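Local structure of cytosolic IMP-GMP specific 5'-nucleotidase (Legionella pneumophila subsp. pneumophila, 4G63) at the interface of chains A and B. The protein removes the 5'-phosphate from IMP and GMP in the cytosol, as a magnesium-binding nucleotidase of the HAD superfamily. Coordinates in Å, arbitrary orientation; residue numbers count along the deposited sequence, not the author numbering. Chains: chain A/B, Cytosolic IMP-GMP specific 5'-nucleotidase.

The interface of chains A and B. Residues chain A 424, 451-453; chain B 86, 411, 416, 451.
A:Arg451 and B:Arg451 meet tip to tip where two copies of the nucleotidase face each other across a two-fold axis, a compact example of like-charged side chains packed together beside a carboxylate. Self-association is recorded for this protein, so the pairing may belong to the native oligomer. Their guanidinium planes are turned 75° apart, and each CD methylene lies over one face of the partner's guanidinium, toward its rim. Each chain bends at chi2 (-63°), which carries the outer half of the arginine over its twin. This is the tightly packed part, and A:Arg451 loses 90 Å² of surface here. The modelled approach of NE in A:Arg451 to NE in B:Arg451, 2.7 Å, joins two donors and is no hydrogen bond; at this resolution its detail is doubtful.

B:Glu416 would offset some of that charge. Its CG takes the crowded position between backbone N and carbonyl carbon (chi1 46°), and the carboxylate crosses A:Arg451 at a slant, its plane steeply turned to the guanidinium, with OE2 forming a salt bridge of 3.6 Å to NE of A:Arg451. The same OE2 pairs within its own chain with NH1 of B:Arg86 at 3.4 Å, while OE1 of B:Glu416 sits 3.5 Å above the centre of the B:Arg86 guanidinium. One carboxylate thus links A:Arg451 with B:Arg86, a residue that binds GMP.

Away from this knot the contact is looser. A:Leu453 and B:Arg411 reach tip to tip, the leucine's CG 3.7 Å from NH2 of B:Arg411 and its CD1 4.2 Å from NE of B:Arg411. On the other flank, A:Asp424, in helix 418-426, has just 22 Å² of its surface buried by chain B. Its carboxylate stands nearly upright to the B:Arg86 guanidinium plane, and OD1 of A:Asp424 makes a salt bridge of 3.3 Å to NH2 of B:Arg86.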
ATOM      1  N   ASP A 424     -21.021  10.456  10.637  1.00 41.84           N
ATOM      2  CA  ASP A 424     -20.519  10.493  11.997  1.00 42.19           C
ATOM      3  C   ASP A 424     -19.037  10.868  12.091  1.00 42.46           C
ATOM      4  O   ASP A 424     -18.644  11.700  12.913  1.00 40.66           O
ATOM      5  CB  ASP A 424     -20.740   9.121  12.644  1.00 44.95           C
ATOM      6  CG  ASP A 424     -20.426   9.104  14.132  1.00 47.00           C
ATOM      7  OD1 ASP A 424     -19.910   8.072  14.609  1.00 49.68           O
ATOM      8  OD2 ASP A 424     -20.708  10.102  14.832  1.00 47.83           O
ATOM      9  N   ARG A 451     -22.943   8.798  24.243  1.00 71.87           N
ATOM     10  CA  ARG A 451     -23.164   7.607  23.430  1.00 73.09           C
ATOM     11  C   ARG A 451     -23.708   6.424  24.229  1.00 70.85           C
ATOM     12  O   ARG A 451     -24.740   5.855  23.863  1.00 73.38           O
ATOM     13  CB  ARG A 451     -21.869   7.210  22.712  1.00 77.37           C
ATOM     14  CG  ARG A 451     -22.068   6.416  21.409  1.00 84.19           C
ATOM     15  CD  ARG A 451     -22.750   5.049  21.621  1.00 89.02           C
ATOM     16  NE  ARG A 451     -22.722   4.220  20.410  1.00 93.27           N
ATOM     17  CZ  ARG A 451     -23.111   2.946  20.349  1.00 95.09           C
ATOM     18  NH1 ARG A 451     -23.569   2.330  21.438  1.00 94.18           N
ATOM     19  NH2 ARG A 451     -23.033   2.284  19.195  1.00 95.57           N
ATOM     20  N   LEU A 452     -23.015   6.053  25.304  1.00 65.34           N
ATOM     21  CA  LEU A 452     -23.410   4.934  26.176  1.00 62.28           C
ATOM     22  C   LEU A 452     -23.101   3.526  25.637  1.00 59.53           C
ATOM     23  O   LEU A 452     -23.694   3.068  24.659  1.00 59.33           O
ATOM     24  CB  LEU A 452     -24.898   5.019  26.543  1.00 62.09           C
ATOM     25  CG  LEU A 452     -25.205   4.841  28.041  1.00 63.11           C
ATOM     26  CD1 LEU A 452     -24.863   6.120  28.784  1.00 59.23           C
ATOM     27  CD2 LEU A 452     -26.674   4.499  28.249  1.00 62.65           C
ATOM     28  N   LEU A 453     -22.174   2.844  26.308  1.00 56.41           N
ATOM     29  CA  LEU A 453     -21.750   1.500  25.933  1.00 52.35           C
ATOM     30  C   LEU A 453     -22.630   0.408  26.534  1.00 50.81           C
ATOM     31  O   LEU A 453     -23.391   0.643  27.476  1.00 50.33           O
ATOM     32  CB  LEU A 453     -20.300   1.288  26.361  1.00 52.18           C
ATOM     33  CG  LEU A 453     -19.346   2.366  25.840  1.00 51.96           C
ATOM     34  CD1 LEU A 453     -17.936   2.095  26.348  1.00 51.93           C
ATOM     35  CD2 LEU A 453     -19.382   2.395  24.317  1.00 49.24           C
TER
ATOM     36  N   ARG B  86     -12.181   6.604  19.181  1.00 47.29           N
ATOM     37  CA  ARG B  86     -12.704   5.641  18.225  1.00 48.66           C
ATOM     38  C   ARG B  86     -12.231   5.932  16.800  1.00 47.26           C
ATOM     39  O   ARG B  86     -12.026   5.013  16.021  1.00 45.00           O
ATOM     40  CB  ARG B  86     -14.238   5.645  18.290  1.00 53.33           C
ATOM     41  CG  ARG B  86     -14.946   4.795  17.240  1.00 60.74           C
ATOM     42  CD  ARG B  86     -16.466   4.966  17.336  1.00 65.63           C
ATOM     43  NE  ARG B  86     -16.835   6.383  17.362  1.00 69.33           N
ATOM     44  CZ  ARG B  86     -18.083   6.845  17.453  1.00 71.11           C
ATOM     45  NH1 ARG B  86     -19.108   6.000  17.530  1.00 71.55           N
ATOM     46  NH2 ARG B  86     -18.304   8.158  17.467  1.00 70.24           N
ATOM     47  N   ARG B 411     -13.392   4.507  27.398  1.00 44.84           N
ATOM     48  CA  ARG B 411     -13.699   5.895  27.096  1.00 45.62           C
ATOM     49  C   ARG B 411     -12.433   6.676  26.795  1.00 45.87           C
ATOM     50  O   ARG B 411     -11.408   6.467  27.423  1.00 45.12           O
ATOM     51  CB  ARG B 411     -14.417   6.544  28.284  1.00 47.34           C
ATOM     52  CG  ARG B 411     -15.818   6.054  28.518  1.00 48.62           C
ATOM     53  CD  ARG B 411     -16.767   6.693  27.548  1.00 49.99           C
ATOM     54  NE  ARG B 411     -18.073   6.058  27.611  1.00 54.78           N
ATOM     55  CZ  ARG B 411     -19.120   6.441  26.890  1.00 56.09           C
ATOM     56  NH1 ARG B 411     -19.010   7.462  26.058  1.00 57.15           N
ATOM     57  NH2 ARG B 411     -20.269   5.790  26.983  1.00 56.66           N
ATOM     58  N   GLU B 416     -16.274   6.873  22.864  1.00 54.00           N
ATOM     59  CA  GLU B 416     -15.609   5.589  23.020  1.00 54.02           C
ATOM     60  C   GLU B 416     -14.149   5.639  22.563  1.00 52.35           C
ATOM     61  O   GLU B 416     -13.814   6.279  21.567  1.00 52.41           O
ATOM     62  CB  GLU B 416     -16.352   4.473  22.278  1.00 56.53           C
ATOM     63  CG  GLU B 416     -16.785   4.774  20.874  1.00 60.06           C
ATOM     64  CD  GLU B 416     -18.156   5.405  20.828  1.00 63.70           C
ATOM     65  OE1 GLU B 416     -18.258   6.653  20.976  1.00 65.43           O
ATOM     66  OE2 GLU B 416     -19.131   4.642  20.655  1.00 62.94           O
ATOM     67  N   ARG B 451     -29.083   0.872  18.571  1.00 71.87           N
ATOM     68  CA  ARG B 451     -28.080   1.918  18.740  1.00 73.09           C
ATOM     69  C   ARG B 451     -28.684   3.314  18.885  1.00 70.85           C
ATOM     70  O   ARG B 451     -28.382   4.018  19.852  1.00 73.38           O
ATOM     71  CB  ARG B 451     -27.086   1.889  17.574  1.00 77.37           C
ATOM     72  CG  ARG B 451     -25.694   2.461  17.896  1.00 84.19           C
ATOM     73  CD  ARG B 451     -25.716   3.960  18.263  1.00 89.02           C
ATOM     74  NE  ARG B 451     -24.367   4.533  18.340  1.00 93.27           N
ATOM     75  CZ  ARG B 451     -24.097   5.829  18.499  1.00 95.09           C
ATOM     76  NH1 ARG B 451     -25.087   6.714  18.602  1.00 94.18           N
ATOM     77  NH2 ARG B 451     -22.831   6.241  18.547  1.00 95.57           N
TER